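Lmo0651 protein (Listeria monocytogenes serovar 1/2a, PDB 6EP3) controls expression of the Agr system and mediates virulence, probably by binding DNA as a transcription factor of the GntR family. Local coordinates at residues R79-Q82 against L83-T86; Q155-F158 against Q159-H162; F206-L209 against T210-A213. All coordinates share one frame; numbering follows the deposited sequence.

Interaction 1 (R79-Q82 against L83-T86); sequences RYVQ and LMET. With SO4 (sulfate ion), chain Q; EDO (1,2-ethanediol), chain L.
Met84 comes to the aromatic ring of Tyr80 on a slant, in a Met-aromatic contact along one turn of helix. Its SD lies 5.2 Å from the Tyr80 ring centroid, 61° off the ring normal, and its CE lies 3.8 Å from Tyr80 CD2; the bend at Met84 chi3 (-52°) turns the methyl toward this ring. At the far end of the same ring, Tyr80 OH accepts a hydrogen bond from O2 of an ethanediol, 2.9 Å away, which His133 and His134 also hold. The other flat group, the Arg79 guanidinium, has a sulfate at its edge: sulfate O3 lies in the guanidinium plane, 2.7 Å from Arg79 NH2 and 3.1 Å from Arg79 NE. Arg79 NH2 also makes a salt bridge with Asp72.

All this hangs on helix 77-101 of the FCD domain, the all-helical portion of this GntR-family regulator. Unbroken i to i+4 backbone bonds run from Arg79 O through Gln82 O. Val81 CG1 lies 3.9 Å from Glu85 OE1, while Glu85 OE2 forms a salt bridge with Lys97 of the second subunit. Thr86 OG1 gives only a weak bond to Gln82 O (3.3 Å), its stronger partner being Gln149 of the second subunit.

Interaction 2 (Q155-F158 against Q159-H162); sequences QIFF and QMVH
Gln155 through His162 form two turns of regular helix, and four successive i to i+4 bonds join the first four residues to the next four. Val161 N to Phe157 O is the straightest, 2.9 Å long with an N-H...O angle of 171°; the bond from His162 N to Phe158 O, 3.0 Å long, bends more. This spacing brings His162 next to Phe158 and Met160 next to Ile156, one turn on.

Phe158 has its CG anti to the backbone N (chi1 178°), and the ring lies where the imidazole of His162 can lean over one of its faces. His162 CD2 makes the approach, standing above the phenyl plane near the rim, 3.2 Å from Phe158 CE2. The ring centroids are 4.3 Å apart and the planes meet at 46°, an oblique pairing that is neither a parallel stack nor a T-shape. His162 NE2 follows close behind, 3.3 Å from Phe158 CE2, a snug fit for two rings.

On another side of the helix, the bent end of Met160 brings its CE to the edge of the Phe157 ring, near the ring plane and a tight 3.3 Å from CD1 of Phe157. The same methyl also touches Ile156 CG2 at 3.9 Å, so it meets both side chains.

Helix 147-163 therefore looks two ways. Phe157 stacks on His134 and packs on helix 126-142, and Ile156 and Met160 meet helix 77-101, all inside the FCD bundle. Phe158 and His162 instead face Tyr13, Leu17 and Lys21 of helix 8-21, with Gln57 and Ile59 nearby, so this pair forms part of the seam with the winged helix-turn-helix domain.

Interaction 3 (F206-L209 against T210-A213); sequences FAEL and TIQA
Thr210 places its hydroxyl beside its own backbone N and anti to its carbonyl carbon (chi1 -63°), which tips OG1 back along the helix to the carbonyl of Phe206. Glu208 reaches its partner by a different path: the chain leaves anti to the backbone N and then folds at chi2 (60°), carrying the carboxylate forward over the next turn, while Gln212 bends at its own chi2 to meet it.

Phe206 O is gripped twice by the same residue. Thr210 OG1 donates to Phe206 O at 2.8 Å and Thr210 N donates to it at 2.9 Å, the hydroxyl standing clear of the carbonyl plane and the amide reaching it from the opposite face. A threonine hydroxyl returning to the carbonyl four residues back is a familiar way for a helix to absorb a polar side chain, and here it satisfies OG1 within the helix itself.

The carboxylate and amide make the other side-chain bond. Gln212 NE2 meets Glu208 OE2 at 2.9 Å with an N-H...O angle of 172°, nearly in line with the C-O bond. The acceptor lies in the amide plane of Gln212, although the two flat groups are turned against each other. Gln212 OE1 accepts from Arg215 NH2, so both ends of the amide are engaged and its rotation is fixed. Glu208 also touches a crystal neighbour, which may influence its pose.

Helix 195-219 packs here against two others, with Ala207 and Ile211 exposed. Thr210 packs on Val81 and Met84 of helix 77-101, and Phe206 on Ile87 and Glu88 of that helix. Glu208, Leu209 and Gln212 turn to Trp178, Thr179 and Ile175 of helix 173-192.

Overall arrangement
Helix 77-101, carrying interaction 1, lies between the other two: Tyr80 CE1 touches Met160 SD of interaction 2 at 3.5 Å, and Met84 CE touches Thr210 OG1 of interaction 3 at 3.3 Å. Interactions 2 and 3 do not meet; their nearest atoms are about 7 Å apart. Interaction 1 is the most buried, mixing sulfur-aromatic packing with polar ends that reach the second subunit. Interaction 2, closest to the centre of the chain, is chiefly aromatic and joins bundle to DNA-binding domain. Interaction 3 lies farthest out, is partly exposed, and relies on side-chain hydrogen bonds; no other chain of the assembly touches it.

Interaction 1 (R79-Q82 against L83-T86)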
loop_
_atom_site.group_PDB
_atom_site.type_symbol
_atom_site.label_atom_id
_atom_site.label_comp_id
_atom_site.label_asym_id
_atom_site.label_seq_id
_atom_site.Cartn_x
_atom_site.Cartn_y
_atom_site.Cartn_z
ATOM N N ARG B 79 13.388 1.984 9.912
ATOM C CA ARG B 79 12.335 1.549 9.001
ATOM C C ARG B 79 11.064 1.193 9.762
ATOM O O ARG B 79 9.953 1.462 9.284
ATOM C CB ARG B 79 12.825 0.364 8.174
ATOM C CG ARG B 79 13.889 0.749 7.157
ATOM C CD ARG B 79 14.446 -0.469 6.447
ATOM N NE ARG B 79 15.525 -0.104 5.535
ATOM C CZ ARG B 79 16.090 -0.941 4.669
ATOM N NH1 ARG B 79 15.678 -2.201 4.594
ATOM N NH2 ARG B 79 17.069 -0.519 3.881
ATOM N N TYR B 80 11.208 0.595 10.950
ATOM C CA TYR B 80 10.051 0.336 11.801
ATOM C C TYR B 80 9.307 1.626 12.110
ATOM O O TYR B 80 8.077 1.684 12.006
ATOM C CB TYR B 80 10.499 -0.350 13.094
ATOM C CG TYR B 80 9.393 -1.031 13.871
ATOM C CD1 TYR B 80 9.002 -2.332 13.570
ATOM C CD2 TYR B 80 8.751 -0.380 14.919
ATOM C CE1 TYR B 80 7.994 -2.961 14.285
ATOM C CE2 TYR B 80 7.742 -1.004 15.641
ATOM C CZ TYR B 80 7.367 -2.291 15.319
ATOM O OH TYR B 80 6.366 -2.913 16.035
ATOM N N VAL B 81 10.047 2.684 12.447
ATOM C CA VAL B 81 9.423 3.963 12.759
ATOM C C VAL B 81 8.784 4.577 11.519
ATOM O O VAL B 81 7.743 5.230 11.618
ATOM C CB VAL B 81 10.461 4.897 13.415
ATOM C CG1 VAL B 81 9.909 6.303 13.591
ATOM C CG2 VAL B 81 10.877 4.337 14.764
ATOM N N GLN B 82 9.382 4.386 10.339
ATOM C CA GLN B 82 8.765 4.884 9.107
ATOM C C GLN B 82 7.428 4.196 8.847
ATOM O O GLN B 82 6.424 4.845 8.504
ATOM C CB GLN B 82 9.715 4.685 7.925
ATOM C CG GLN B 82 10.911 5.630 7.931
ATOM C CD GLN B 82 11.880 5.370 6.795
ATOM O OE1 GLN B 82 11.945 4.268 6.256
ATOM N NE2 GLN B 82 12.647 6.387 6.434
ATOM N N LEU B 83 7.405 2.868 8.988
ATOM C CA LEU B 83 6.157 2.120 8.882
ATOM C C LEU B 83 5.135 2.616 9.900
ATOM O O LEU B 83 3.948 2.769 9.579
ATOM C CB LEU B 83 6.424 0.626 9.068
ATOM C CG LEU B 83 7.405 0.053 8.043
ATOM C CD1 LEU B 83 7.700 -1.420 8.304
ATOM C CD2 LEU B 83 6.879 0.255 6.623
ATOM N N MET B 84 5.587 2.897 11.125
ATOM C CA MET B 84 4.659 3.359 12.152
ATOM C C MET B 84 4.135 4.759 11.850
ATOM O O MET B 84 2.978 5.065 12.155
ATOM C CB MET B 84 5.336 3.320 13.519
ATOM C CG MET B 84 4.963 2.098 14.334
ATOM S SD MET B 84 5.291 2.302 16.089
ATOM C CE MET B 84 6.992 2.841 16.050
ATOM N N GLU B 85 4.955 5.611 11.236
ATOM C CA GLU B 85 4.468 6.920 10.815
ATOM C C GLU B 85 3.382 6.779 9.758
ATOM O O GLU B 85 2.369 7.492 9.792
ATOM C CB GLU B 85 5.625 7.773 10.296
ATOM C CG GLU B 85 6.649 8.138 11.356
ATOM C CD GLU B 85 7.863 8.841 10.782
ATOM O OE1 GLU B 85 8.639 9.421 11.571
ATOM O OE2 GLU B 85 8.047 8.812 9.546
ATOM N N THR B 86 3.573 5.858 8.810
ATOM C CA THR B 86 2.512 5.594 7.840
ATOM C C THR B 86 1.234 5.147 8.541
ATOM O O THR B 86 0.136 5.671 8.277
ATOM C CB THR B 86 2.976 4.550 6.824
ATOM O OG1 THR B 86 4.114 5.053 6.107
ATOM C CG2 THR B 86 1.857 4.214 5.847
HETATM S S SO4 Q . 16.589 3.282 3.956
HETATM O O1 SO4 Q . 17.184 4.491 4.520
HETATM O O2 SO4 Q . 16.551 3.386 2.501
HETATM O O3 SO4 Q . 17.393 2.126 4.344
HETATM O O4 SO4 Q . 15.228 3.130 4.463
HETATM C C1 EDO L . 2.261 -0.739 16.182
HETATM O O1 EDO L . 2.799 -0.780 17.507
HETATM C C2 EDO L . 3.239 -1.420 15.233
HETATM O O2 EDO L . 3.452 -2.767 15.671
#

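Interaction 2 (Q155-F158 against Q159-H162)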
loop_
_atom_site.group_PDB
_atom_site.type_symbol
_atom_site.label_atom_id
_atom_site.label_comp_id
_atom_site.label_asym_id
_atom_site.label_seq_id
_atom_site.Cartn_x
_atom_site.Cartn_y
_atom_site.Cartn_z
ATOM N N GLN B 155 -0.696 -5.072 4.889
ATOM C CA GLN B 155 0.594 -5.411 4.291
ATOM C C GLN B 155 1.743 -4.904 5.158
ATOM O O GLN B 155 2.755 -5.597 5.349
ATOM C CB GLN B 155 0.688 -4.816 2.884
ATOM C CG GLN B 155 0.255 -5.771 1.791
ATOM C CD GLN B 155 1.152 -6.983 1.675
ATOM O OE1 GLN B 155 0.682 -8.087 1.401
ATOM N NE2 GLN B 155 2.449 -6.787 1.885
ATOM N N ILE B 156 1.597 -3.690 5.693
ATOM C CA ILE B 156 2.605 -3.147 6.605
ATOM C C ILE B 156 2.758 -4.036 7.834
ATOM O O ILE B 156 3.878 -4.308 8.289
ATOM C CB ILE B 156 2.242 -1.709 7.011
ATOM C CG1 ILE B 156 2.449 -0.746 5.844
ATOM C CG2 ILE B 156 3.054 -1.285 8.227
ATOM C CD1 ILE B 156 2.098 0.674 6.201
ATOM N N PHE B 157 1.636 -4.472 8.412
ATOM C CA PHE B 157 1.684 -5.324 9.595
ATOM C C PHE B 157 2.357 -6.649 9.276
ATOM O O PHE B 157 3.128 -7.179 10.087
ATOM C CB PHE B 157 0.268 -5.572 10.124
ATOM C CG PHE B 157 -0.309 -4.421 10.897
ATOM C CD1 PHE B 157 0.502 -3.609 11.666
ATOM C CD2 PHE B 157 -1.671 -4.166 10.871
ATOM C CE1 PHE B 157 -0.024 -2.551 12.389
ATOM C CE2 PHE B 157 -2.207 -3.112 11.593
ATOM C CZ PHE B 157 -1.381 -2.305 12.353
ATOM N N PHE B 158 2.072 -7.200 8.097
ATOM C CA PHE B 158 2.737 -8.423 7.665
ATOM C C PHE B 158 4.244 -8.231 7.632
ATOM O O PHE B 158 5.008 -9.055 8.161
ATOM C CB PHE B 158 2.219 -8.839 6.287
ATOM C CG PHE B 158 2.888 -10.062 5.735
ATOM C CD1 PHE B 158 4.007 -9.956 4.928
ATOM C CD2 PHE B 158 2.390 -11.323 6.023
ATOM C CE1 PHE B 158 4.621 -11.085 4.423
ATOM C CE2 PHE B 158 2.999 -12.457 5.519
ATOM C CZ PHE B 158 4.116 -12.337 4.721
ATOM N N GLN B 159 4.686 -7.144 7.003
ATOM C CA GLN B 159 6.117 -6.891 6.893
ATOM C C GLN B 159 6.752 -6.711 8.267
ATOM O O GLN B 159 7.843 -7.230 8.527
ATOM C CB GLN B 159 6.364 -5.667 6.008
ATOM C CG GLN B 159 6.057 -5.900 4.531
ATOM C CD GLN B 159 7.261 -5.667 3.635
ATOM O OE1 GLN B 159 8.402 -5.683 4.094
ATOM N NE2 GLN B 159 7.008 -5.447 2.348
ATOM N N MET B 160 6.076 -6.003 9.171
ATOM C CA MET B 160 6.621 -5.824 10.514
ATOM C C MET B 160 6.746 -7.159 11.238
ATOM O O MET B 160 7.824 -7.505 11.743
ATOM C CB MET B 160 5.763 -4.847 11.317
ATOM C CG MET B 160 6.176 -3.407 11.120
ATOM S SD MET B 160 5.315 -2.278 12.217
ATOM C CE MET B 160 3.643 -2.694 11.808
ATOM N N VAL B 161 5.666 -7.944 11.245
ATOM C CA VAL B 161 5.656 -9.233 11.928
ATOM C C VAL B 161 6.776 -10.124 11.410
ATOM O O VAL B 161 7.429 -10.839 12.183
ATOM C CB VAL B 161 4.277 -9.902 11.765
ATOM C CG1 VAL B 161 4.372 -11.407 11.973
ATOM C CG2 VAL B 161 3.267 -9.291 12.724
ATOM N N HIS B 162 7.014 -10.110 10.099
ATOM C CA HIS B 162 7.953 -11.079 9.549
ATOM C C HIS B 162 9.384 -10.572 9.435
ATOM O O HIS B 162 10.296 -11.396 9.315
ATOM C CB HIS B 162 7.463 -11.559 8.183
ATOM C CG HIS B 162 6.315 -12.513 8.270
ATOM N ND1 HIS B 162 6.469 -13.833 8.632
ATOM C CD2 HIS B 162 4.988 -12.331 8.069
ATOM C CE1 HIS B 162 5.290 -14.428 8.633
ATOM N NE2 HIS B 162 4.374 -13.538 8.295
#

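Interaction 3 (F206-L209 against T210-A213)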
loop_
_atom_site.group_PDB
_atom_site.type_symbol
_atom_site.label_atom_id
_atom_site.label_comp_id
_atom_site.label_asym_id
_atom_site.label_seq_id
_atom_site.Cartn_x
_atom_site.Cartn_y
_atom_site.Cartn_z
ATOM N N PHE B 206 1.567 6.218 19.892
ATOM C CA PHE B 206 2.548 5.970 18.842
ATOM C C PHE B 206 3.910 6.548 19.210
ATOM O O PHE B 206 4.943 5.934 18.927
ATOM C CB PHE B 206 2.051 6.540 17.513
ATOM C CG PHE B 206 1.143 5.610 16.760
ATOM C CD1 PHE B 206 1.660 4.592 15.977
ATOM C CD2 PHE B 206 -0.232 5.740 16.859
ATOM C CE1 PHE B 206 0.820 3.735 15.289
ATOM C CE2 PHE B 206 -1.075 4.882 16.178
ATOM C CZ PHE B 206 -0.548 3.879 15.394
ATOM N N ALA B 207 3.934 7.710 19.867
ATOM C CA ALA B 207 5.210 8.300 20.261
ATOM C C ALA B 207 5.929 7.427 21.279
ATOM O O ALA B 207 7.147 7.208 21.180
ATOM C CB ALA B 207 4.987 9.703 20.825
ATOM N N GLU B 208 5.191 6.902 22.255
ATOM C CA GLU B 208 5.820 6.045 23.251
ATOM C C GLU B 208 6.295 4.740 22.626
ATOM O O GLU B 208 7.382 4.246 22.956
ATOM C CB GLU B 208 4.858 5.781 24.407
ATOM C CG GLU B 208 5.410 4.852 25.476
ATOM C CD GLU B 208 6.677 5.391 26.116
ATOM O OE1 GLU B 208 6.804 6.630 26.245
ATOM O OE2 GLU B 208 7.545 4.575 26.492
ATOM N N LEU B 209 5.520 4.180 21.693
ATOM C CA LEU B 209 5.977 2.946 21.063
ATOM C C LEU B 209 7.158 3.188 20.131
ATOM O O LEU B 209 8.008 2.306 19.976
ATOM C CB LEU B 209 4.832 2.272 20.312
ATOM C CG LEU B 209 3.671 1.818 21.200
ATOM C CD1 LEU B 209 2.466 1.407 20.369
ATOM C CD2 LEU B 209 4.130 0.674 22.096
ATOM N N THR B 210 7.271 4.391 19.563
ATOM C CA THR B 210 8.453 4.746 18.783
ATOM C C THR B 210 9.681 4.838 19.676
ATOM O O THR B 210 10.761 4.331 19.335
ATOM C CB THR B 210 8.217 6.076 18.063
ATOM O OG1 THR B 210 7.141 5.935 17.126
ATOM C CG2 THR B 210 9.471 6.532 17.341
ATOM N N ILE B 211 9.529 5.496 20.828
ATOM C CA ILE B 211 10.616 5.544 21.800
ATOM C C ILE B 211 11.053 4.134 22.171
ATOM O O ILE B 211 12.251 3.826 22.211
ATOM C CB ILE B 211 10.192 6.347 23.043
ATOM C CG1 ILE B 211 10.383 7.842 22.801
ATOM C CG2 ILE B 211 11.000 5.915 24.257
ATOM C CD1 ILE B 211 11.834 8.273 22.813
ATOM N N GLN B 212 10.088 3.247 22.420
ATOM C CA GLN B 212 10.451 1.887 22.802
ATOM C C GLN B 212 11.094 1.130 21.644
ATOM O O GLN B 212 11.992 0.311 21.867
ATOM C CB GLN B 212 9.229 1.137 23.327
ATOM C CG GLN B 212 8.735 1.634 24.671
ATOM C CD GLN B 212 9.842 1.714 25.706
ATOM O OE1 GLN B 212 10.723 0.852 25.769
ATOM N NE2 GLN B 212 9.790 2.744 26.540
ATOM N N ALA B 213 10.666 1.397 20.407
ATOM C CA ALA B 213 11.311 0.778 19.253
ATOM C C ALA B 213 12.773 1.184 19.172
ATOM O O ALA B 213 13.637 0.370 18.823
ATOM C CB ALA B 213 10.580 1.157 17.967
#